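Local coordinates for protein 5-oxoprolinase subunit C (Escherichia coli, PDB 5DUD) that catalyses, as one subunit of 5-oxoprolinase, the ATP-driven cleavage of 5-oxoproline to L-glutamate, with release of ADP and inorganic phosphate, at residues A31-N41 with G108-A116; A85-P93 with A162-W170. All blocks are in the same frame, centred on the assembly; numbering follows the deposited sequence.

Interaction 1 of 2, residues A31-N41 with G108-A116; sequences ALDMPALRIAN and GMRSYLAVA
Tyr112 stands up from strand 110-115 into the turn that begins helix 34-44, and its phenol is packed from several directions. Its OH accepts the backbone N-H of Asp33 (N to OH 3.0 Å) in a fairly straight bond, 162° at the hydrogen, and also pairs with Glu54, so the buried hydroxyl is held by two residues. With CG beside its own backbone N (chi1 -60°), the ring reaches up beside the first helical turn, with its OH at the Asp33 N-H. Ala36 CB lies 3.5 Å from Tyr112 CD1, and Ala31 CB comes equally near Tyr112 CE2; residues this small let a broad aromatic ring fit close to the helix and to the loop before it. Asp33 serves as N-cap: its OD1 accepts from Ala36 N, although the bond is bent, while OD2 bonds to Gln271.

Toward the C-terminal end the contact thins, yet it stays buried. There Ala40 CB meets Ala114 CB at 3.7 Å, and two short side chains allow the nearest CA approach, 5.7 Å from Ala40 CA to Ala114 CA. At the other end Leu32 CD2 lies over one face of the Arg110 guanidinium, whose NH1 bonds to the carbonyl of Ala270. Helix and strand run nearly parallel, 25° apart, with the helix laid over a face of the antiparallel sheet in which strands 52-56 and 68-74 flank 110-115, and helix 266-271 closes the Leu32-Asp33 end.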
ATOM      1  N   ALA A  31       4.790  -7.436  -6.074  1.00 27.02           N
ATOM      2  CA  ALA A  31       3.991  -8.641  -6.300  1.00 26.12           C
ATOM      3  C   ALA A  31       3.176  -9.030  -5.069  1.00 28.04           C
ATOM      4  O   ALA A  31       3.673  -8.959  -3.945  1.00 27.30           O
ATOM      5  CB  ALA A  31       4.883  -9.807  -6.710  1.00 27.05           C
ATOM      6  N   LEU A  32       1.908  -9.390  -5.293  1.00 23.57           N
ATOM      7  CA  LEU A  32       1.001  -9.860  -4.240  1.00 22.82           C
ATOM      8  C   LEU A  32       1.556 -11.179  -3.685  1.00 25.45           C
ATOM      9  O   LEU A  32       1.680 -11.339  -2.471  1.00 25.12           O
ATOM     10  CB  LEU A  32      -0.434 -10.029  -4.788  1.00 23.00           C
ATOM     11  CG  LEU A  32      -1.460  -8.944  -4.419  1.00 27.55           C
ATOM     12  CD1 LEU A  32      -0.888  -7.543  -4.572  1.00 27.53           C
ATOM     13  CD2 LEU A  32      -2.715  -9.085  -5.257  1.00 30.61           C
ATOM     14  N   ASP A  33       1.971 -12.077  -4.590  1.00 21.39           N
ATOM     15  CA  ASP A  33       2.640 -13.328  -4.252  1.00 21.19           C
ATOM     16  C   ASP A  33       4.144 -13.061  -4.385  1.00 24.81           C
ATOM     17  O   ASP A  33       4.746 -13.357  -5.416  1.00 24.35           O
ATOM     18  CB  ASP A  33       2.151 -14.468  -5.169  1.00 23.30           C
ATOM     19  CG  ASP A  33       2.472 -15.866  -4.679  1.00 32.95           C
ATOM     20  OD1 ASP A  33       3.638 -16.113  -4.306  1.00 33.06           O
ATOM     21  OD2 ASP A  33       1.574 -16.732  -4.728  1.00 39.24           O
ATOM     22  N   MET A  34       4.734 -12.435  -3.354  1.00 21.42           N
ATOM     23  CA  MET A  34       6.165 -12.110  -3.362  1.00 21.35           C
ATOM     24  C   MET A  34       7.028 -13.364  -3.549  1.00 25.44           C
ATOM     25  O   MET A  34       7.948 -13.299  -4.357  1.00 25.49           O
ATOM     26  CB  MET A  34       6.594 -11.351  -2.087  1.00 23.60           C
ATOM     27  CG  MET A  34       6.435  -9.837  -2.162  1.00 27.16           C
ATOM     28  SD  MET A  34       7.274  -9.011  -3.546  1.00 31.59           S
ATOM     29  CE  MET A  34       8.845  -9.774  -3.460  1.00 28.62           C
ATOM     30  N   PRO A  35       6.738 -14.506  -2.878  1.00 21.82           N
ATOM     31  CA  PRO A  35       7.543 -15.726  -3.086  1.00 21.94           C
ATOM     32  C   PRO A  35       7.528 -16.257  -4.524  1.00 25.57           C
ATOM     33  O   PRO A  35       8.521 -16.845  -4.939  1.00 25.58           O
ATOM     34  CB  PRO A  35       6.886 -16.739  -2.140  1.00 23.77           C
ATOM     35  CG  PRO A  35       6.239 -15.917  -1.099  1.00 27.86           C
ATOM     36  CD  PRO A  35       5.710 -14.736  -1.848  1.00 23.12           C
ATOM     37  N   ALA A  36       6.432 -16.047  -5.286  1.00 21.95           N
ATOM     38  CA  ALA A  36       6.352 -16.504  -6.680  1.00 22.10           C
ATOM     39  C   ALA A  36       7.302 -15.707  -7.594  1.00 26.62           C
ATOM     40  O   ALA A  36       8.061 -16.317  -8.344  1.00 26.99           O
ATOM     41  CB  ALA A  36       4.933 -16.408  -7.200  1.00 22.66           C
ATOM     42  N   LEU A  37       7.277 -14.366  -7.521  1.00 22.87           N
ATOM     43  CA  LEU A  37       8.161 -13.484  -8.298  1.00 23.07           C
ATOM     44  C   LEU A  37       9.650 -13.703  -7.939  1.00 27.47           C
ATOM     45  O   LEU A  37      10.505 -13.694  -8.832  1.00 27.67           O
ATOM     46  CB  LEU A  37       7.758 -12.015  -8.030  1.00 22.85           C
ATOM     47  CG  LEU A  37       8.600 -10.933  -8.713  1.00 27.95           C
ATOM     48  CD1 LEU A  37       7.735  -9.844  -9.304  1.00 28.10           C
ATOM     49  CD2 LEU A  37       9.582 -10.290  -7.738  1.00 30.55           C
ATOM     50  N   ARG A  38       9.954 -13.883  -6.634  1.00 24.09           N
ATOM     51  CA  ARG A  38      11.329 -14.091  -6.163  1.00 24.60           C
ATOM     52  C   ARG A  38      11.925 -15.372  -6.734  1.00 29.30           C
ATOM     53  O   ARG A  38      13.039 -15.322  -7.243  1.00 29.68           O
ATOM     54  CB  ARG A  38      11.424 -14.093  -4.625  1.00 24.51           C
ATOM     55  CG  ARG A  38      11.349 -12.686  -4.047  1.00 33.29           C
ATOM     56  CD  ARG A  38      11.408 -12.633  -2.542  1.00 42.52           C
ATOM     57  NE  ARG A  38      11.401 -11.247  -2.073  1.00 51.83           N
ATOM     58  CZ  ARG A  38      11.334 -10.861  -0.803  1.00 66.46           C
ATOM     59  NH1 ARG A  38      11.271 -11.769   0.171  1.00 56.18           N
ATOM     60  NH2 ARG A  38      11.329  -9.574  -0.489  1.00 52.16           N
ATOM     61  N   ILE A  39      11.176 -16.488  -6.718  1.00 25.80           N
ATOM     62  CA  ILE A  39      11.638 -17.773  -7.269  1.00 26.40           C
ATOM     63  C   ILE A  39      11.886 -17.649  -8.782  1.00 30.95           C
ATOM     64  O   ILE A  39      12.899 -18.150  -9.269  1.00 31.29           O
ATOM     65  CB  ILE A  39      10.623 -18.911  -6.954  1.00 29.39           C
ATOM     66  CG1 ILE A  39      10.602 -19.228  -5.440  1.00 29.59           C
ATOM     67  CG2 ILE A  39      10.929 -20.185  -7.753  1.00 31.13           C
ATOM     68  CD1 ILE A  39       9.331 -19.937  -4.949  1.00 35.40           C
ATOM     69  N   ALA A  40      10.968 -16.979  -9.512  1.00 27.33           N
ATOM     70  CA  ALA A  40      11.084 -16.768 -10.958  1.00 27.71           C
ATOM     71  C   ALA A  40      12.363 -16.008 -11.299  1.00 32.34           C
ATOM     72  O   ALA A  40      13.116 -16.449 -12.165  1.00 32.64           O
ATOM     73  CB  ALA A  40       9.874 -16.012 -11.488  1.00 27.93           C
ATOM     74  N   ASN A  41      12.614 -14.877 -10.611  1.00 28.91           N
ATOM     75  CA  ASN A  41      13.824 -14.081 -10.849  1.00 29.55           C
ATOM     76  C   ASN A  41      15.074 -14.865 -10.429  1.00 34.89           C
ATOM     77  O   ASN A  41      16.110 -14.756 -11.085  1.00 35.65           O
ATOM     78  CB  ASN A  41      13.763 -12.720 -10.129  1.00 29.02           C
ATOM     79  CG  ASN A  41      12.763 -11.754 -10.724  1.00 44.52           C
ATOM     80  OD1 ASN A  41      12.711 -11.552 -11.941  1.00 37.37           O
ATOM     81  ND2 ASN A  41      11.999 -11.068  -9.882  1.00 34.33           N
ATOM     82  N   GLY A 108      -5.878 -21.395  -8.574  1.00 32.95           N
ATOM     83  CA  GLY A 108      -5.089 -20.182  -8.404  1.00 31.41           C
ATOM     84  C   GLY A 108      -5.676 -18.968  -9.100  1.00 34.20           C
ATOM     85  O   GLY A 108      -6.756 -19.047  -9.692  1.00 34.51           O
ATOM     86  N   MET A 109      -4.960 -17.839  -9.027  1.00 29.18           N
ATOM     87  CA  MET A 109      -5.376 -16.567  -9.629  1.00 28.50           C
ATOM     88  C   MET A 109      -4.235 -15.869 -10.363  1.00 31.61           C
ATOM     89  O   MET A 109      -4.365 -15.612 -11.558  1.00 31.48           O
ATOM     90  CB  MET A 109      -5.921 -15.607  -8.553  1.00 30.40           C
ATOM     91  CG  MET A 109      -7.336 -15.891  -8.131  1.00 34.51           C
ATOM     92  SD  MET A 109      -8.584 -15.278  -9.292  1.00 39.26           S
ATOM     93  CE  MET A 109      -8.375 -13.510  -9.102  1.00 35.36           C
ATOM     94  N   ARG A 110      -3.152 -15.501  -9.648  1.00 27.22           N
ATOM     95  CA  ARG A 110      -2.044 -14.740 -10.232  1.00 26.51           C
ATOM     96  C   ARG A 110      -0.838 -15.610 -10.645  1.00 30.44           C
ATOM     97  O   ARG A 110      -0.431 -16.503  -9.908  1.00 30.05           O
ATOM     98  CB  ARG A 110      -1.594 -13.639  -9.260  1.00 25.70           C
ATOM     99  CG  ARG A 110      -2.590 -12.477  -9.219  1.00 32.80           C
ATOM    100  CD  ARG A 110      -2.649 -11.751  -7.892  1.00 37.68           C
ATOM    101  NE  ARG A 110      -3.791 -10.829  -7.835  1.00 44.57           N
ATOM    102  CZ  ARG A 110      -5.018 -11.121  -7.391  1.00 56.74           C
ATOM    103  NH1 ARG A 110      -5.303 -12.340  -6.938  1.00 42.96           N
ATOM    104  NH2 ARG A 110      -5.969 -10.191  -7.393  1.00 42.65           N
ATOM    105  N   SER A 111      -0.268 -15.315 -11.836  1.00 27.11           N
ATOM    106  CA  SER A 111       0.890 -15.996 -12.423  1.00 27.10           C
ATOM    107  C   SER A 111       1.980 -14.972 -12.728  1.00 30.76           C
ATOM    108  O   SER A 111       1.662 -13.830 -13.048  1.00 30.27           O
ATOM    109  CB  SER A 111       0.473 -16.731 -13.699  1.00 31.41           C
ATOM    110  OG  SER A 111       1.462 -17.641 -14.158  1.00 41.85           O
ATOM    111  N   TYR A 112       3.258 -15.370 -12.628  1.00 27.44           N
ATOM    112  CA  TYR A 112       4.380 -14.451 -12.863  1.00 27.36           C
ATOM    113  C   TYR A 112       5.286 -14.951 -13.989  1.00 32.13           C
ATOM    114  O   TYR A 112       5.452 -16.155 -14.152  1.00 31.72           O
ATOM    115  CB  TYR A 112       5.182 -14.240 -11.568  1.00 28.13           C
ATOM    116  CG  TYR A 112       4.327 -13.657 -10.467  1.00 29.14           C
ATOM    117  CD1 TYR A 112       3.450 -14.458  -9.745  1.00 30.88           C
ATOM    118  CD2 TYR A 112       4.305 -12.289 -10.226  1.00 29.62           C
ATOM    119  CE1 TYR A 112       2.575 -13.914  -8.811  1.00 31.19           C
ATOM    120  CE2 TYR A 112       3.457 -11.736  -9.270  1.00 30.05           C
ATOM    121  CZ  TYR A 112       2.591 -12.554  -8.564  1.00 37.17           C
ATOM    122  OH  TYR A 112       1.750 -12.037  -7.607  1.00 38.35           O
ATOM    123  N   LEU A 113       5.856 -14.013 -14.769  1.00 29.48           N
ATOM    124  CA  LEU A 113       6.743 -14.310 -15.892  1.00 30.22           C
ATOM    125  C   LEU A 113       8.012 -13.445 -15.805  1.00 34.93           C
ATOM    126  O   LEU A 113       7.935 -12.226 -15.953  1.00 34.19           O
ATOM    127  CB  LEU A 113       6.000 -14.065 -17.220  1.00 30.69           C
ATOM    128  CG  LEU A 113       6.821 -14.185 -18.509  1.00 36.30           C
ATOM    129  CD1 LEU A 113       7.511 -15.532 -18.600  1.00 36.76           C
ATOM    130  CD2 LEU A 113       5.957 -13.973 -19.725  1.00 39.28           C
ATOM    131  N   ALA A 114       9.171 -14.089 -15.583  1.00 32.65           N
ATOM    132  CA  ALA A 114      10.470 -13.423 -15.479  1.00 33.32           C
ATOM    133  C   ALA A 114      11.412 -13.885 -16.588  1.00 39.16           C
ATOM    134  O   ALA A 114      11.401 -15.059 -16.959  1.00 39.19           O
ATOM    135  CB  ALA A 114      11.089 -13.714 -14.127  1.00 33.85           C
ATOM    136  N   VAL A 115      12.233 -12.965 -17.097  1.00 37.09           N
ATOM    137  CA  VAL A 115      13.196 -13.248 -18.166  1.00 38.35           C
ATOM    138  C   VAL A 115      14.594 -12.848 -17.686  1.00 43.40           C
ATOM    139  O   VAL A 115      14.717 -12.013 -16.792  1.00 42.50           O
ATOM    140  CB  VAL A 115      12.804 -12.549 -19.496  1.00 42.77           C
ATOM    141  CG1 VAL A 115      11.357 -12.859 -19.870  1.00 41.97           C
ATOM    142  CG2 VAL A 115      13.036 -11.042 -19.444  1.00 42.71           C
ATOM    143  N   ALA A 116      15.642 -13.439 -18.287  1.00 41.61           N
ATOM    144  CA  ALA A 116      17.044 -13.174 -17.923  1.00 42.53           C
ATOM    145  C   ALA A 116      17.458 -11.739 -18.261  1.00 47.38           C
ATOM    146  O   ALA A 116      17.273 -11.296 -19.393  1.00 47.51           O
ATOM    147  CB  ALA A 116      17.959 -14.152 -18.635  1.00 44.56           C
TER

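Interaction 2 of 2, residues A85-P93 with A162-W170; sequences AVWTGWRLP and AQGVKQLLW
Two first torsions set the side chains of Arg91 and Gln167 against the opposite segment. Arg91 has CG anti to its N (chi1 165°), and a bend at chi3 (61°) turns the guanidinium so that one face lies over Gln163 N, 3.6 Å from Arg91 NH2; NH1 of the same group bonds to the carbonyl of Leu43. The length of an arginine suits this place, since it lets the chain pass over the Ala162-Gln163 backbone and still reach that carbonyl on helix 34-44. Gln167 has CG beside its backbone N and is extended beyond it, and the Gln167 and Thr88 side chains cross at about a right angle.

Between them the backbones come together. Val165 N donates to Gly89 O at 3.1 Å, with an angle of 146° at the hydrogen. Gly89, with a positive phi that favours glycine and no side chain, lets the two backbones close up. Gly164 is equally apt: being bare, it can lay its CA on the indole face of Trp90, 3.7 Å from the centroid of the five-membered ring and nearly on the ring normal, a CH-pi contact. The six-membered part of the indole extends to the Ala162 carbonyl, which approaches it obliquely. Trp90 and Gly164 are exposed, whereas Gly89 is buried.

This surface contact joins the loop leading into strand 92-94, an edge strand of the five-stranded antiparallel sheet, to the irregular chain between strands 149-150 and 173-178. Strand 68-74 lies beside the first segment, bonding through its backbone to Gly89 and Leu92. On the second, Val165 packs against helices 34-44 and 285-302, and Leu168 against helix 266-271.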
ATOM      1  N   ALA A  85       4.455 -28.085 -24.269  1.00 46.99           N
ATOM      2  CA  ALA A  85       3.795 -27.641 -23.044  1.00 45.55           C
ATOM      3  C   ALA A  85       4.845 -27.422 -21.955  1.00 48.52           C
ATOM      4  O   ALA A  85       5.487 -28.380 -21.525  1.00 48.79           O
ATOM      5  CB  ALA A  85       2.766 -28.673 -22.605  1.00 46.66           C
ATOM      6  N   VAL A  86       5.053 -26.158 -21.554  1.00 43.72           N
ATOM      7  CA  VAL A  86       6.041 -25.780 -20.541  1.00 42.76           C
ATOM      8  C   VAL A  86       5.362 -25.677 -19.175  1.00 45.63           C
ATOM      9  O   VAL A  86       4.190 -25.306 -19.102  1.00 44.87           O
ATOM     10  CB  VAL A  86       6.777 -24.473 -20.923  1.00 46.26           C
ATOM     11  CG1 VAL A  86       7.288 -24.528 -22.360  1.00 47.10           C
ATOM     12  CG2 VAL A  86       5.935 -23.216 -20.690  1.00 45.05           C
ATOM     13  N   TRP A  87       6.101 -25.963 -18.096  1.00 41.77           N
ATOM     14  CA  TRP A  87       5.536 -25.945 -16.751  1.00 40.67           C
ATOM     15  C   TRP A  87       6.253 -24.968 -15.820  1.00 43.05           C
ATOM     16  O   TRP A  87       7.340 -24.470 -16.117  1.00 42.49           O
ATOM     17  CB  TRP A  87       5.532 -27.361 -16.184  1.00 40.06           C
ATOM     18  CG  TRP A  87       4.473 -28.205 -16.828  1.00 41.68           C
ATOM     19  CD1 TRP A  87       3.127 -28.119 -16.628  1.00 44.36           C
ATOM     20  CD2 TRP A  87       4.665 -29.184 -17.855  1.00 42.70           C
ATOM     21  NE1 TRP A  87       2.470 -29.010 -17.443  1.00 44.80           N
ATOM     22  CE2 TRP A  87       3.392 -29.687 -18.198  1.00 47.06           C
ATOM     23  CE3 TRP A  87       5.796 -29.717 -18.494  1.00 44.76           C
ATOM     24  CZ2 TRP A  87       3.218 -30.686 -19.160  1.00 47.59           C
ATOM     25  CZ3 TRP A  87       5.621 -30.712 -19.440  1.00 47.43           C
ATOM     26  CH2 TRP A  87       4.344 -31.172 -19.779  1.00 48.47           C
ATOM     27  N   THR A  88       5.593 -24.684 -14.683  1.00 38.77           N
ATOM     28  CA  THR A  88       6.027 -23.686 -13.712  1.00 37.61           C
ATOM     29  C   THR A  88       7.154 -24.150 -12.772  1.00 41.07           C
ATOM     30  O   THR A  88       7.150 -25.282 -12.289  1.00 41.18           O
ATOM     31  CB  THR A  88       4.827 -23.241 -12.856  1.00 45.45           C
ATOM     32  OG1 THR A  88       4.273 -24.381 -12.198  1.00 46.05           O
ATOM     33  CG2 THR A  88       3.748 -22.551 -13.676  1.00 43.71           C
ATOM     34  N   GLY A  89       8.088 -23.241 -12.507  1.00 36.82           N
ATOM     35  CA  GLY A  89       9.209 -23.460 -11.596  1.00 36.62           C
ATOM     36  C   GLY A  89      10.443 -24.079 -12.220  1.00 41.05           C
ATOM     37  O   GLY A  89      11.094 -24.911 -11.585  1.00 41.21           O
ATOM     38  N   TRP A  90      10.800 -23.647 -13.445  1.00 37.61           N
ATOM     39  CA  TRP A  90      11.950 -24.162 -14.192  1.00 38.37           C
ATOM     40  C   TRP A  90      12.668 -23.060 -14.960  1.00 42.54           C
ATOM     41  O   TRP A  90      11.997 -22.171 -15.483  1.00 41.41           O
ATOM     42  CB  TRP A  90      11.464 -25.233 -15.192  1.00 37.69           C
ATOM     43  CG  TRP A  90      11.512 -26.624 -14.654  1.00 39.11           C
ATOM     44  CD1 TRP A  90      10.637 -27.204 -13.783  1.00 41.66           C
ATOM     45  CD2 TRP A  90      12.481 -27.625 -14.976  1.00 40.13           C
ATOM     46  NE1 TRP A  90      11.010 -28.503 -13.533  1.00 42.03           N
ATOM     47  CE2 TRP A  90      12.125 -28.796 -14.274  1.00 44.37           C
ATOM     48  CE3 TRP A  90      13.597 -27.659 -15.824  1.00 42.31           C
ATOM     49  CZ2 TRP A  90      12.876 -29.972 -14.353  1.00 44.86           C
ATOM     50  CZ3 TRP A  90      14.328 -28.832 -15.918  1.00 44.98           C
ATOM     51  CH2 TRP A  90      13.969 -29.969 -15.185  1.00 45.92           C
ATOM     52  N   ARG A  91      14.019 -23.131 -15.068  1.00 40.31           N
ATOM     53  CA  ARG A  91      14.786 -22.174 -15.881  1.00 40.69           C
ATOM     54  C   ARG A  91      14.698 -22.687 -17.317  1.00 45.73           C
ATOM     55  O   ARG A  91      15.477 -23.550 -17.716  1.00 46.26           O
ATOM     56  CB  ARG A  91      16.252 -22.010 -15.397  1.00 41.68           C
ATOM     57  CG  ARG A  91      17.151 -21.300 -16.438  1.00 52.94           C
ATOM     58  CD  ARG A  91      18.502 -20.784 -15.966  1.00 64.07           C
ATOM     59  NE  ARG A  91      19.395 -21.832 -15.458  1.00 73.24           N
ATOM     60  CZ  ARG A  91      19.553 -22.182 -14.180  1.00 86.31           C
ATOM     61  NH1 ARG A  91      18.851 -21.582 -13.221  1.00 71.47           N
ATOM     62  NH2 ARG A  91      20.410 -23.143 -13.851  1.00 74.38           N
ATOM     63  N   LEU A  92      13.670 -22.246 -18.046  1.00 42.10           N
ATOM     64  CA  LEU A  92      13.420 -22.707 -19.407  1.00 42.71           C
ATOM     65  C   LEU A  92      14.186 -21.850 -20.409  1.00 47.56           C
ATOM     66  O   LEU A  92      14.283 -20.640 -20.216  1.00 46.67           O
ATOM     67  CB  LEU A  92      11.913 -22.663 -19.703  1.00 42.03           C
ATOM     68  CG  LEU A  92      11.029 -23.494 -18.780  1.00 46.10           C
ATOM     69  CD1 LEU A  92       9.585 -23.160 -19.008  1.00 45.63           C
ATOM     70  CD2 LEU A  92      11.294 -24.986 -18.944  1.00 49.38           C
ATOM     71  N   PRO A  93      14.721 -22.440 -21.495  1.00 45.56           N
ATOM     72  CA  PRO A  93      15.434 -21.630 -22.493  1.00 46.24           C
ATOM     73  C   PRO A  93      14.471 -20.965 -23.479  1.00 49.85           C
ATOM     74  O   PRO A  93      13.379 -21.485 -23.702  1.00 48.97           O
ATOM     75  CB  PRO A  93      16.306 -22.669 -23.194  1.00 49.50           C
ATOM     76  CG  PRO A  93      15.476 -23.897 -23.179  1.00 53.90           C
ATOM     77  CD  PRO A  93      14.694 -23.864 -21.890  1.00 48.02           C
ATOM     78  N   ALA A 162      19.583 -25.761 -16.610  1.00 51.19           N
ATOM     79  CA  ALA A 162      18.149 -25.568 -16.405  1.00 49.49           C
ATOM     80  C   ALA A 162      17.660 -26.314 -15.152  1.00 52.43           C
ATOM     81  O   ALA A 162      17.009 -27.353 -15.264  1.00 52.22           O
ATOM     82  CB  ALA A 162      17.390 -26.046 -17.632  1.00 50.50           C
ATOM     83  N   GLN A 163      17.965 -25.780 -13.959  1.00 48.07           N
ATOM     84  CA  GLN A 163      17.573 -26.420 -12.697  1.00 47.25           C
ATOM     85  C   GLN A 163      16.143 -26.055 -12.293  1.00 49.31           C
ATOM     86  O   GLN A 163      15.814 -24.879 -12.167  1.00 48.12           O
ATOM     87  CB  GLN A 163      18.539 -26.045 -11.549  1.00 48.68           C
ATOM     88  CG  GLN A 163      19.894 -26.751 -11.603  1.00 65.80           C
ATOM     89  CD  GLN A 163      19.768 -28.242 -11.384  1.00 84.49           C
ATOM     90  OE1 GLN A 163      19.394 -28.700 -10.299  1.00 79.64           O
ATOM     91  NE2 GLN A 163      20.037 -29.039 -12.414  1.00 77.00           N
ATOM     92  N   GLY A 164      15.322 -27.069 -12.058  1.00 45.44           N
ATOM     93  CA  GLY A 164      13.957 -26.869 -11.604  1.00 43.93           C
ATOM     94  C   GLY A 164      13.949 -26.747 -10.098  1.00 46.92           C
ATOM     95  O   GLY A 164      14.603 -27.538  -9.417  1.00 47.38           O
ATOM     96  N   VAL A 165      13.216 -25.767  -9.565  1.00 41.89           N
ATOM     97  CA  VAL A 165      13.105 -25.574  -8.112  1.00 41.03           C
ATOM     98  C   VAL A 165      11.669 -25.845  -7.662  1.00 43.90           C
ATOM     99  O   VAL A 165      10.729 -25.598  -8.418  1.00 43.27           O
ATOM    100  CB  VAL A 165      13.579 -24.184  -7.622  1.00 44.23           C
ATOM    101  CG1 VAL A 165      15.050 -23.947  -7.961  1.00 44.77           C
ATOM    102  CG2 VAL A 165      12.684 -23.058  -8.136  1.00 43.04           C
ATOM    103  N   LYS A 166      11.503 -26.351  -6.429  1.00 39.95           N
ATOM    104  CA  LYS A 166      10.183 -26.655  -5.873  1.00 39.23           C
ATOM    105  C   LYS A 166       9.479 -25.354  -5.487  1.00 41.69           C
ATOM    106  O   LYS A 166      10.115 -24.493  -4.884  1.00 40.90           O
ATOM    107  CB  LYS A 166      10.299 -27.574  -4.635  1.00 42.18           C
ATOM    108  CG  LYS A 166      10.905 -28.953  -4.894  1.00 56.25           C
ATOM    109  CD  LYS A 166      11.737 -29.439  -3.707  1.00 65.66           C
ATOM    110  CE  LYS A 166      12.263 -30.845  -3.890  1.00 76.54           C
ATOM    111  NZ  LYS A 166      11.510 -31.840  -3.084  1.00 85.63           N
ATOM    112  N   GLN A 167       8.199 -25.199  -5.858  1.00 37.64           N
ATOM    113  CA  GLN A 167       7.409 -24.018  -5.511  1.00 36.36           C
ATOM    114  C   GLN A 167       6.765 -24.237  -4.139  1.00 40.15           C
ATOM    115  O   GLN A 167       6.874 -25.335  -3.592  1.00 40.58           O
ATOM    116  CB  GLN A 167       6.338 -23.763  -6.588  1.00 37.40           C
ATOM    117  CG  GLN A 167       6.905 -23.557  -7.978  1.00 50.41           C
ATOM    118  CD  GLN A 167       5.822 -23.163  -8.946  1.00 68.72           C
ATOM    119  OE1 GLN A 167       5.332 -23.981  -9.730  1.00 64.42           O
ATOM    120  NE2 GLN A 167       5.411 -21.904  -8.908  1.00 60.15           N
ATOM    121  N   LEU A 168       6.077 -23.205  -3.593  1.00 35.73           N
ATOM    122  CA  LEU A 168       5.391 -23.260  -2.292  1.00 35.32           C
ATOM    123  C   LEU A 168       3.898 -23.558  -2.452  1.00 39.18           C
ATOM    124  O   LEU A 168       3.228 -22.919  -3.268  1.00 38.50           O
ATOM    125  CB  LEU A 168       5.554 -21.927  -1.550  1.00 34.66           C
ATOM    126  CG  LEU A 168       6.970 -21.506  -1.180  1.00 39.25           C
ATOM    127  CD1 LEU A 168       6.981 -20.094  -0.638  1.00 38.70           C
ATOM    128  CD2 LEU A 168       7.579 -22.455  -0.161  1.00 42.40           C
ATOM    129  N   LEU A 169       3.366 -24.488  -1.648  1.00 36.22           N
ATOM    130  CA  LEU A 169       1.949 -24.829  -1.760  1.00 36.19           C
ATOM    131  C   LEU A 169       1.078 -23.729  -1.183  1.00 39.19           C
ATOM    132  O   LEU A 169       1.439 -23.107  -0.182  1.00 38.50           O
ATOM    133  CB  LEU A 169       1.614 -26.170  -1.080  1.00 37.18           C
ATOM    134  CG  LEU A 169       1.026 -27.209  -2.019  1.00 42.73           C
ATOM    135  CD1 LEU A 169       2.116 -27.814  -2.895  1.00 43.19           C
ATOM    136  CD2 LEU A 169       0.273 -28.272  -1.244  1.00 46.19           C
ATOM    137  N   TRP A 170      -0.068 -23.500  -1.831  1.00 35.63           N
ATOM    138  CA  TRP A 170      -1.066 -22.515  -1.421  1.00 35.06           C
ATOM    139  C   TRP A 170      -2.197 -23.230  -0.692  1.00 39.51           C
ATOM    140  O   TRP A 170      -2.340 -24.448  -0.814  1.00 39.86           O
ATOM    141  CB  TRP A 170      -1.589 -21.755  -2.651  1.00 33.48           C
ATOM    142  CG  TRP A 170      -0.490 -21.108  -3.435  1.00 33.74           C
ATOM    143  CD1 TRP A 170       0.130 -19.929  -3.153  1.00 35.95           C
ATOM    144  CD2 TRP A 170       0.199 -21.666  -4.561  1.00 33.77           C
ATOM    145  NE1 TRP A 170       1.121 -19.684  -4.075  1.00 35.17           N
ATOM    146  CE2 TRP A 170       1.193 -20.741  -4.943  1.00 37.09           C
ATOM    147  CE3 TRP A 170       0.059 -22.850  -5.299  1.00 35.73           C
ATOM    148  CZ2 TRP A 170       2.036 -20.956  -6.037  1.00 36.51           C
ATOM    149  CZ3 TRP A 170       0.900 -23.067  -6.379  1.00 37.26           C
ATOM    150  CH2 TRP A 170       1.874 -22.128  -6.737  1.00 37.31           C
TER

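The two interactions lie side by side, their centres about 11 Å apart, and segment 162-170 joins them by running along helix 34-44. Ile39 CG2 of interaction 1 packs against Val165 CG2 of interaction 2 at 3.4 Å, and Pro35 CB meets Leu168 CD1 a turn earlier. Farther along, Asp33 OD2 probably accepts a hydrogen bond from Trp170 NE1 (3.1 Å), which ties the helix N-cap to the end of the loop. The segments alternate along the chain within the carboxyltransferase-type region. Both contacts reach the same five-stranded sheet, and passing across it from strand 110-115 to its edge strand 92-94 leads from the buried contact to the surface one.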